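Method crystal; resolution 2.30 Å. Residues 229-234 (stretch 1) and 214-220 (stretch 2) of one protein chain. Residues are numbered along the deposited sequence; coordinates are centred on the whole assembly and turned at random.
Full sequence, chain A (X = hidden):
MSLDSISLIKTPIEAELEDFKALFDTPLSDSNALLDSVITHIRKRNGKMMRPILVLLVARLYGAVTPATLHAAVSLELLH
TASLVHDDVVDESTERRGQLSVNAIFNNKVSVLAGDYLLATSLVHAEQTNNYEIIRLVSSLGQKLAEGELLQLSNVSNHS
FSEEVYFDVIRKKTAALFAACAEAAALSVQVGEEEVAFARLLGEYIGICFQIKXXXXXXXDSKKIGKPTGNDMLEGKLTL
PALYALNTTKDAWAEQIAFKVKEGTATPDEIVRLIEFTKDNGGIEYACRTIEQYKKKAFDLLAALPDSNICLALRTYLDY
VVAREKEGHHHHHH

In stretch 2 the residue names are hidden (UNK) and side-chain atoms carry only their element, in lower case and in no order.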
# COMPACT_ATOMS: atom_id res chain seq x y z
N THR A 229 17.68 22.96 -11.42
CA THR A 229 16.84 24.14 -11.64
C THR A 229 15.91 23.93 -12.83
O THR A 229 16.35 23.50 -13.90
CB THR A 229 17.68 25.41 -11.87
OG1 THR A 229 16.83 26.47 -12.31
CG2 THR A 229 18.76 25.17 -12.93
N GLY A 230 14.63 24.23 -12.64
CA GLY A 230 13.62 24.06 -13.69
C GLY A 230 13.11 22.63 -13.76
O GLY A 230 12.51 22.22 -14.75
N ASN A 231 13.33 21.88 -12.69
CA ASN A 231 13.00 20.46 -12.68
C ASN A 231 11.55 20.11 -13.02
O ASN A 231 11.30 19.23 -13.83
CB ASN A 231 13.38 19.84 -11.34
CG ASN A 231 13.39 18.34 -11.39
OD1 ASN A 231 14.00 17.69 -10.55
ND2 ASN A 231 12.73 17.78 -12.39
N ASP A 232 10.60 20.79 -12.38
CA ASP A 232 9.18 20.49 -12.59
C ASP A 232 8.82 20.50 -14.08
O ASP A 232 7.93 19.76 -14.51
CB ASP A 232 8.27 21.48 -11.84
CG ASP A 232 8.33 21.32 -10.33
OD1 ASP A 232 8.51 20.18 -9.84
OD2 ASP A 232 8.17 22.34 -9.63
N MET A 233 9.48 21.37 -14.84
CA MET A 233 9.26 21.44 -16.29
C MET A 233 9.79 20.18 -17.00
O MET A 233 9.11 19.60 -17.83
CB MET A 233 9.88 22.71 -16.89
CG MET A 233 9.11 24.00 -16.58
SD MET A 233 9.73 25.42 -17.50
CE MET A 233 8.73 26.77 -16.88
N LEU A 234 11.00 19.77 -16.64
CA LEU A 234 11.60 18.55 -17.18
C LEU A 234 10.65 17.37 -17.00
O LEU A 234 10.69 16.40 -17.76
CB LEU A 234 12.92 18.24 -16.48
CG LEU A 234 14.12 19.11 -16.85
CD1 LEU A 234 15.30 18.81 -15.94
CD2 LEU A 234 14.48 18.89 -18.31
N UNK A 214 6.93 25.86 -2.72
CA UNK A 214 7.83 24.89 -3.32
C UNK A 214 7.96 25.04 -4.83
O UNK A 214 9.04 24.86 -5.38
o UNK A 214 7.93 21.65 -1.60
c UNK A 214 7.38 23.47 -3.01
c UNK A 214 8.21 22.82 -1.93
o UNK A 214 9.14 23.48 -1.43
N UNK A 215 6.85 25.32 -5.51
CA UNK A 215 6.86 25.47 -6.96
C UNK A 215 7.73 26.65 -7.38
O UNK A 215 8.41 26.60 -8.41
c UNK A 215 5.44 25.65 -7.49
o UNK A 215 3.40 24.44 -7.72
c UNK A 215 4.62 24.38 -7.43
o UNK A 215 5.18 23.31 -7.09
N UNK A 216 7.72 27.71 -6.59
CA UNK A 216 8.55 28.87 -6.85
C UNK A 216 10.04 28.53 -6.77
O UNK A 216 10.82 28.90 -7.63
c UNK A 216 9.38 30.99 -5.80
c UNK A 216 6.94 30.72 -6.34
c UNK A 216 8.22 30.01 -5.89
c UNK A 216 6.30 31.59 -5.28
N UNK A 217 10.42 27.80 -5.72
CA UNK A 217 11.81 27.37 -5.57
C UNK A 217 12.39 26.79 -6.86
O UNK A 217 13.56 27.00 -7.15
c UNK A 217 11.28 26.08 -2.05
c UNK A 217 11.28 27.93 -0.54
c UNK A 217 11.94 26.33 -4.45
c UNK A 217 11.71 26.90 -3.08
c UNK A 217 11.07 26.59 -0.78
c UNK A 217 11.70 28.77 -1.57
c UNK A 217 11.91 28.25 -2.83
N UNK A 218 11.58 26.06 -7.62
CA UNK A 218 12.07 25.40 -8.83
C UNK A 218 12.60 26.38 -9.89
O UNK A 218 13.39 26.01 -10.75
c UNK A 218 10.98 24.54 -9.44
o UNK A 218 12.45 22.77 -9.97
c UNK A 218 11.53 23.50 -10.38
o UNK A 218 11.05 23.42 -11.53
N UNK A 219 12.15 27.63 -9.82
CA UNK A 219 12.62 28.65 -10.75
C UNK A 219 13.96 29.27 -10.30
O UNK A 219 14.31 30.37 -10.73
c UNK A 219 9.82 29.67 -12.73
c UNK A 219 10.24 29.26 -11.47
c UNK A 219 9.41 28.39 -10.76
c UNK A 219 11.55 29.74 -10.89
o UNK A 219 6.63 27.95 -13.10
c UNK A 219 7.83 28.37 -12.55
c UNK A 219 8.63 29.23 -13.26
c UNK A 219 8.21 27.95 -11.29
N UNK A 220 14.70 28.56 -9.45
CA UNK A 220 15.96 29.07 -8.88
C UNK A 220 16.98 27.96 -8.62
O UNK A 220 16.63 26.81 -8.36
c UNK A 220 15.70 29.85 -7.59
c UNK A 220 14.69 33.46 -8.05
c UNK A 220 13.49 31.00 -7.86
c UNK A 220 15.46 32.32 -7.88
c UNK A 220 12.72 32.13 -8.03
c UNK A 220 14.87 31.08 -7.78
c UNK A 220 13.32 33.36 -8.13
O HOH W 1 7.67 24.81 -10.18

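Position 214 carries two carbons, the second bearing two oxygens: a short carboxylate. Its side chain makes no contact with stretch 1, so the atoms alone name it, D214.

Position 215 repeats the pattern, two carbons and then two oxygens. Its CA-to-CB bond points sideways, yet its end comes nearer to stretch 1, where one of its oxygens approaches the carboxylate of D232. This is D215, with OD1 4.0 Å from D232 OD2. The two carboxylates are like charges close together; both D215 carboxylate oxygens are hydrogen-bonded elsewhere in the structure, and a water donates to D215 O and to D232 OD2, 2.6 Å from each, tying the backbone of one stretch to the side chain of the other.

Position 216 has four carbons, forked at the first, with one arm two carbons long, and it points away from stretch 1. That is isoleucine, I216.

Position 217 shows one carbon followed by a six-carbon ring with no oxygen, and the ring leads away from the contact: F217. Its backbone opens a type I turn that runs to position 220.

Position 218 again has two carbons and two oxygens, now directed toward stretch 1, with the oxygens beside the backbone nitrogens of N231 and D232. This is D218, in the t rotamer. D232 N donates to D218 OD1 at 2.8 Å, and N231 N makes a weak bond to D218 OD2 at 3.0 Å.

Position 219 has one carbon, a six-carbon ring and an oxygen on the ring. Although its CA-to-CB bond points away, the ring returns far enough for one of its carbons to lie near M233 CE. This is Y219, and its CE1 sits 4.4 Å from M233 CE, an oblique apolar contact.

Position 220 has one carbon and a plain six-carbon ring. The ring stays clear of stretch 1; the backbone makes the approach, its O lying near T229 CB. This is F220, with F220 O 3.9 Å from T229 CB.

The contact works by giving one residue two jobs. D218 receives G230 N at its backbone O, at 2.9 Å, and the next two amides at its carboxylate, just where a helix begins and its first amides lack partners within the helix. G230 holds the N-cap position with a positive phi that favours glycine; having no side chain, it offers no side-chain acceptor, and the carboxylate of D218 takes the amides of N231 and D232. A carboxylate of like charge also lies close, D232 OD2 3.6 Å from D218 OD1. The rule to read here is economical: a turn presents a carbonyl and a carboxylate from the same residue to three consecutive amides, and a water and a modest apolar touch complete the join.

Stretch 2, residues 214-220: DDIFDYF
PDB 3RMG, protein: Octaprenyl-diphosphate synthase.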